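Long-range contact in desmoplakin (Homo sapiens, PDB 3R6N), which probably links desmosomal adhesion complexes to intermediate filaments, with spectrin repeats of its plakin domain forming a rigid rod: residues K246-I251 with L359-Y364. Sequence-based numbering, arbitrary orientation.
Sequences KEREKI and LWNQLY
Glu247, Arg248 and Ile251 gather around the indole of Trp360 where helix 234-265, part of a spectrin-like repeat at 246-251, packs on helix 340-384. The axes of 246-251 and 359-364 run nearly antiparallel (168°), 11.5 Å apart at closest approach. The strands of the SH3 domain lie in the chain between the two helices, consistent with a helical bundle of the spectrin-repeat type interrupted by that domain. Glu247 comes first, its CB lying at the edge of the indole, near the ring plane, 4.1 Å from Trp360 NE1. Its chain then bends about CB-CG, which turns CD and the carboxylate away toward Lys225 and Tyr226, with OE2 making a salt bridge to the first and a hydrogen bond to the second. The buried indole N-H of Trp360 is satisfied by the carbonyl oxygen of Leu244, on helix 234-265 about a turn before Glu247. Arg248 follows and supplies the main contact, crossing Trp360 at about a right angle. With CG anti to the backbone N (chi1 -176°) and the chain extended as far as NE, its methylenes pass over one face. Arg248 CB lies 3.5 Å from Trp360 CZ2, offset toward the rim. Arg248 CD makes a CH-pi contact 4.0 Å from the six-membered ring centroid. The guanidinium, tilted 55° to the indole plane, adds at most a weak cation-pi attraction, with CZ 5.1 Å from that centroid. Arg248 NH1 also approaches Asn361 OD1, at 4.0 Å. Last comes buried Ile251, which also packs on Ile356 and Leu357 and brings its CD1 obliquely to 4.2 Å from Trp360 CD1.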
loop_
_atom_site.group_PDB
_atom_site.type_symbol
_atom_site.label_atom_id
_atom_site.label_comp_id
_atom_site.label_asym_id
_atom_site.label_seq_id
_atom_site.Cartn_x
_atom_site.Cartn_y
_atom_site.Cartn_z
ATOM N N LYS A 246 12.734 -28.428 -26.769
ATOM C CA LYS A 246 12.839 -28.217 -25.332
ATOM C C LYS A 246 12.750 -26.726 -25.055
ATOM O O LYS A 246 12.194 -26.304 -24.043
ATOM C CB LYS A 246 14.161 -28.763 -24.787
ATOM C CG LYS A 246 14.038 -30.054 -23.990
ATOM C CD LYS A 246 13.922 -31.266 -24.901
ATOM C CE LYS A 246 13.952 -32.562 -24.103
ATOM N NZ LYS A 246 14.035 -33.762 -24.987
ATOM N N GLU A 247 13.302 -25.936 -25.970
ATOM C CA GLU A 247 13.316 -24.484 -25.836
ATOM C C GLU A 247 11.910 -23.908 -25.849
ATOM O O GLU A 247 11.583 -23.037 -25.044
ATOM C CB GLU A 247 14.137 -23.853 -26.959
ATOM C CG GLU A 247 15.621 -24.184 -26.918
ATOM C CD GLU A 247 16.409 -23.246 -26.023
ATOM O OE1 GLU A 247 15.785 -22.405 -25.340
ATOM O OE2 GLU A 247 17.656 -23.347 -26.010
ATOM N N ARG A 248 11.081 -24.389 -26.768
ATOM C CA ARG A 248 9.717 -23.889 -26.882
ATOM C C ARG A 248 8.957 -24.088 -25.578
ATOM O O ARG A 248 8.199 -23.218 -25.151
ATOM C CB ARG A 248 8.972 -24.561 -28.038
ATOM C CG ARG A 248 7.572 -24.005 -28.254
ATOM C CD ARG A 248 6.814 -24.770 -29.323
ATOM N NE ARG A 248 5.410 -24.364 -29.390
ATOM C CZ ARG A 248 4.967 -23.315 -30.076
ATOM N NH1 ARG A 248 5.817 -22.560 -30.757
ATOM N NH2 ARG A 248 3.674 -23.021 -30.081
ATOM N N GLU A 249 9.166 -25.236 -24.946
ATOM C CA GLU A 249 8.526 -25.523 -23.671
ATOM C C GLU A 249 8.887 -24.450 -22.658
ATOM O O GLU A 249 8.034 -23.982 -21.906
ATOM C CB GLU A 249 8.959 -26.891 -23.149
ATOM C CG GLU A 249 8.579 -28.046 -24.053
ATOM C CD GLU A 249 8.946 -29.393 -23.459
ATOM O OE1 GLU A 249 9.378 -29.424 -22.284
ATOM O OE2 GLU A 249 8.802 -30.418 -24.166
ATOM N N LYS A 250 10.157 -24.062 -22.650
ATOM C CA LYS A 250 10.645 -23.062 -21.710
ATOM C C LYS A 250 10.074 -21.679 -21.996
ATOM O O LYS A 250 9.811 -20.908 -21.071
ATOM C CB LYS A 250 12.173 -23.017 -21.715
ATOM C CG LYS A 250 12.814 -24.267 -21.145
ATOM C CD LYS A 250 14.327 -24.160 -21.109
ATOM C CE LYS A 250 14.940 -25.433 -20.549
ATOM N NZ LYS A 250 16.426 -25.404 -20.586
ATOM N N ILE A 251 9.884 -21.362 -23.272
ATOM C CA ILE A 251 9.321 -20.068 -23.630
ATOM C C ILE A 251 7.798 -20.094 -23.552
ATOM O O ILE A 251 7.134 -19.116 -23.891
ATOM C CB ILE A 251 9.788 -19.577 -25.020
ATOM C CG1 ILE A 251 9.066 -20.319 -26.140
ATOM C CG2 ILE A 251 11.296 -19.718 -25.163
ATOM C CD1 ILE A 251 9.482 -19.850 -27.513
ATOM N N LEU A 359 10.893 -15.650 -33.793
ATOM C CA LEU A 359 12.231 -16.111 -34.135
ATOM C C LEU A 359 12.292 -17.629 -34.070
ATOM O O LEU A 359 12.894 -18.275 -34.926
ATOM C CB LEU A 359 13.259 -15.509 -33.179
ATOM C CG LEU A 359 14.685 -16.028 -33.336
ATOM C CD1 LEU A 359 15.219 -15.693 -34.721
ATOM C CD2 LEU A 359 15.588 -15.462 -32.253
ATOM N N TRP A 360 11.664 -18.192 -33.042
ATOM C CA TRP A 360 11.600 -19.635 -32.877
ATOM C C TRP A 360 10.912 -20.262 -34.080
ATOM O O TRP A 360 11.399 -21.238 -34.644
ATOM C CB TRP A 360 10.843 -19.993 -31.598
ATOM C CG TRP A 360 10.975 -21.434 -31.192
ATOM C CD1 TRP A 360 11.846 -21.949 -30.278
ATOM C CD2 TRP A 360 10.208 -22.545 -31.684
ATOM N NE1 TRP A 360 11.672 -23.307 -30.169
ATOM C CE2 TRP A 360 10.673 -23.699 -31.021
ATOM C CE3 TRP A 360 9.174 -22.675 -32.617
ATOM C CZ2 TRP A 360 10.143 -24.963 -31.262
ATOM C CZ3 TRP A 360 8.651 -23.933 -32.855
ATOM C CH2 TRP A 360 9.135 -25.058 -32.180
ATOM N N ASN A 361 9.778 -19.688 -34.471
ATOM C CA ASN A 361 9.025 -20.192 -35.614
ATOM C C ASN A 361 9.853 -20.216 -36.895
ATOM O O ASN A 361 9.730 -21.132 -37.704
ATOM C CB ASN A 361 7.746 -19.379 -35.831
ATOM C CG ASN A 361 6.629 -19.786 -34.892
ATOM O OD1 ASN A 361 6.627 -20.892 -34.350
ATOM N ND2 ASN A 361 5.665 -18.893 -34.699
ATOM N N GLN A 362 10.700 -19.208 -37.071
ATOM C CA GLN A 362 11.529 -19.113 -38.265
ATOM C C GLN A 362 12.630 -20.172 -38.254
ATOM O O GLN A 362 12.826 -20.877 -39.241
ATOM C CB GLN A 362 12.132 -17.712 -38.399
ATOM C CG GLN A 362 12.733 -17.415 -39.769
ATOM C CD GLN A 362 11.688 -17.051 -40.812
ATOM O OE1 GLN A 362 11.144 -17.917 -41.499
ATOM N NE2 GLN A 362 11.409 -15.757 -40.938
ATOM N N LEU A 363 13.340 -20.286 -37.136
ATOM C CA LEU A 363 14.402 -21.281 -37.003
ATOM C C LEU A 363 13.869 -22.701 -37.124
ATOM O O LEU A 363 14.559 -23.591 -37.614
ATOM C CB LEU A 363 15.128 -21.134 -35.665
ATOM C CG LEU A 363 15.841 -19.814 -35.371
ATOM C CD1 LEU A 363 16.508 -19.875 -34.004
ATOM C CD2 LEU A 363 16.859 -19.493 -36.453
ATOM N N TYR A 364 12.644 -22.914 -36.662
ATOM C CA TYR A 364 12.044 -24.241 -36.676
ATOM C C TYR A 364 11.792 -24.696 -38.106
ATOM O O TYR A 364 12.381 -25.670 -38.572
ATOM C CB TYR A 364 10.734 -24.230 -35.893
ATOM C CG TYR A 364 10.136 -25.598 -35.645
ATOM C CD1 TYR A 364 10.756 -26.504 -34.791
ATOM C CD2 TYR A 364 8.937 -25.973 -36.241
ATOM C CE1 TYR A 364 10.208 -27.751 -34.551
ATOM C CE2 TYR A 364 8.380 -27.218 -36.005
ATOM C CZ TYR A 364 9.020 -28.102 -35.159
ATOM O OH TYR A 364 8.470 -29.343 -34.920
#